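De novo design, hyper stable, disulfide-rich mini protein (Synthetic construct, PDB 5JG9) is a designed disulfide-rich mini-protein with no known natural function, made as a hyperstable constrained peptide in which one helix packs on a three-stranded antiparallel sheet. Local coordinates at residues 35-39 and 40-44. Numbering follows the deposited sequence.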
loop_
_atom_site.group_PDB
_atom_site.type_symbol
_atom_site.label_atom_id
_atom_site.label_comp_id
_atom_site.label_asym_id
_atom_site.label_seq_id
_atom_site.Cartn_x
_atom_site.Cartn_y
_atom_site.Cartn_z
ATOM N N ARG A 35 4.459 1.627 -3.790
ATOM C CA ARG A 35 4.880 2.547 -4.845
ATOM C C ARG A 35 5.282 3.881 -4.166
ATOM O O ARG A 35 5.124 4.014 -2.952
ATOM C CB ARG A 35 3.724 2.797 -5.835
ATOM C CG ARG A 35 2.889 1.542 -6.230
ATOM C CD ARG A 35 3.733 0.558 -6.975
ATOM N NE ARG A 35 2.984 -0.484 -7.638
ATOM C CZ ARG A 35 3.570 -1.563 -8.132
ATOM N NH1 ARG A 35 4.883 -1.788 -7.947
ATOM N NH2 ARG A 35 2.844 -2.475 -8.780
ATOM N N LYS A 36 5.781 4.831 -4.958
ATOM C CA LYS A 36 6.017 6.222 -4.444
ATOM C C LYS A 36 5.425 7.244 -5.357
ATOM O O LYS A 36 5.407 7.093 -6.582
ATOM C CB LYS A 36 7.461 6.554 -4.332
ATOM C CG LYS A 36 8.154 5.845 -3.245
ATOM C CD LYS A 36 9.548 6.436 -3.069
ATOM C CE LYS A 36 9.479 7.652 -2.206
ATOM N NZ LYS A 36 10.883 8.005 -1.809
ATOM N N GLU A 37 4.848 8.239 -4.739
ATOM C CA GLU A 37 4.397 9.387 -5.421
ATOM C C GLU A 37 5.140 10.559 -4.771
ATOM O O GLU A 37 4.884 10.892 -3.591
ATOM C CB GLU A 37 2.900 9.555 -5.271
ATOM C CG GLU A 37 2.145 9.898 -6.515
ATOM C CD GLU A 37 0.629 9.811 -6.322
ATOM O OE1 GLU A 37 0.057 8.801 -5.854
ATOM O OE2 GLU A 37 -0.046 10.770 -6.690
ATOM N N GLY A 38 6.081 11.203 -5.524
ATOM C CA GLY A 38 6.930 12.161 -4.893
ATOM C C GLY A 38 7.745 11.479 -3.815
ATOM O O GLY A 38 8.358 10.430 -4.088
ATOM N N ASN A 39 7.705 12.013 -2.608
ATOM C CA ASN A 39 8.343 11.286 -1.472
ATOM C C ASN A 39 7.384 10.524 -0.566
ATOM O O ASN A 39 7.829 10.070 0.508
ATOM C CB ASN A 39 9.140 12.291 -0.610
ATOM C CG ASN A 39 10.151 11.633 0.293
ATOM O OD1 ASN A 39 10.757 10.569 -0.034
ATOM N ND2 ASN A 39 10.322 12.223 1.501
ATOM N N CYS A 40 6.114 10.430 -0.948
ATOM C CA CYS A 40 5.075 9.729 -0.198
ATOM C C CYS A 40 4.971 8.327 -0.682
ATOM O O CYS A 40 5.002 8.087 -1.911
ATOM C CB CYS A 40 3.735 10.403 -0.450
ATOM S SG CYS A 40 3.669 12.110 0.092
ATOM N N TYR A 41 4.849 7.386 0.241
ATOM C CA TYR A 41 4.671 6.001 -0.066
ATOM C C TYR A 41 3.185 5.716 -0.212
ATOM O O TYR A 41 2.341 6.389 0.390
ATOM C CB TYR A 41 5.328 5.105 1.001
ATOM C CG TYR A 41 6.807 5.198 0.857
ATOM C CD1 TYR A 41 7.504 6.199 1.483
ATOM C CD2 TYR A 41 7.514 4.283 0.050
ATOM C CE1 TYR A 41 8.853 6.385 1.256
ATOM C CE2 TYR A 41 8.877 4.394 -0.129
ATOM C CZ TYR A 41 9.539 5.444 0.457
ATOM O OH TYR A 41 10.874 5.596 0.270
ATOM N N VAL A 42 2.929 4.756 -1.110
ATOM C CA VAL A 42 1.612 4.441 -1.643
ATOM C C VAL A 42 1.463 2.910 -1.516
ATOM O O VAL A 42 2.270 2.168 -1.984
ATOM C CB VAL A 42 1.433 4.917 -3.139
ATOM C CG1 VAL A 42 0.053 4.512 -3.677
ATOM C CG2 VAL A 42 1.601 6.414 -3.254
ATOM N N CYS A 43 0.421 2.475 -0.835
ATOM C CA CYS A 43 -0.035 1.083 -0.832
ATOM C C CYS A 43 -0.972 0.812 -2.026
ATOM O O CYS A 43 -2.062 1.427 -2.133
ATOM C CB CYS A 43 -0.754 0.743 0.458
ATOM S SG CYS A 43 -1.310 -0.959 0.448
ATOM N N GLU A 44 -0.575 -0.068 -2.910
ATOM C CA GLU A 44 -1.461 -0.522 -4.008
ATOM C C GLU A 44 -1.958 -1.906 -3.746
ATOM O O GLU A 44 -1.145 -2.843 -3.548
ATOM C CB GLU A 44 -0.665 -0.501 -5.311
ATOM C CG GLU A 44 -1.441 -1.205 -6.456
ATOM C CD GLU A 44 -0.544 -1.396 -7.689
ATOM O OE1 GLU A 44 -0.208 -2.588 -7.981
ATOM O OE2 GLU A 44 -0.129 -0.375 -8.259
#
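K36 and Y41 both set CG anti to the carbonyl carbon (chi1 -71° in K36), and as a non-hydrogen-bonded antiparallel pair they run side by side in the same direction. The bend of the lysine at chi3 (84°) sets CE over one face of the Y41 ring, 3.9 Å from its centroid, a CH-pi contact. Beyond the ring, K36 NZ donates to Y41 OH at 3.2 Å and to N39 OD1 at 3.1 Å, tying strand 31-37 to both the turn and strand 40-46. That turn, E37 to C40, is type II', with G38 at positive phi. C40 N to E37 O closes it, and E37 N to C40 O, at 2.8 Å, completes the hydrogen-bonded pair. At the next such pair, R35 N donates to V42 O at 2.9 Å, and V42 N to R35 O.

On the same face as V42, R35 grips the E44 carboxylate side-on, NE to OE2 and NH2 to OE1, each at 3.2 Å. The two planes are turned 70° apart: OE2 lies in the guanidinium plane but is met from above the carboxylate, while OE1 is met on its syn side, tilted from both planes. E44 OE1 also pairs with R46, and disulfides join strand 40-46 to C10, just after strand 5-8, and to C21 on helix 14-28. Backbone bonds thus set the register, while K36 on Y41 and the R35-E44 salt bridge add side-chain contacts on opposite faces, consistent with a design aimed at high stability.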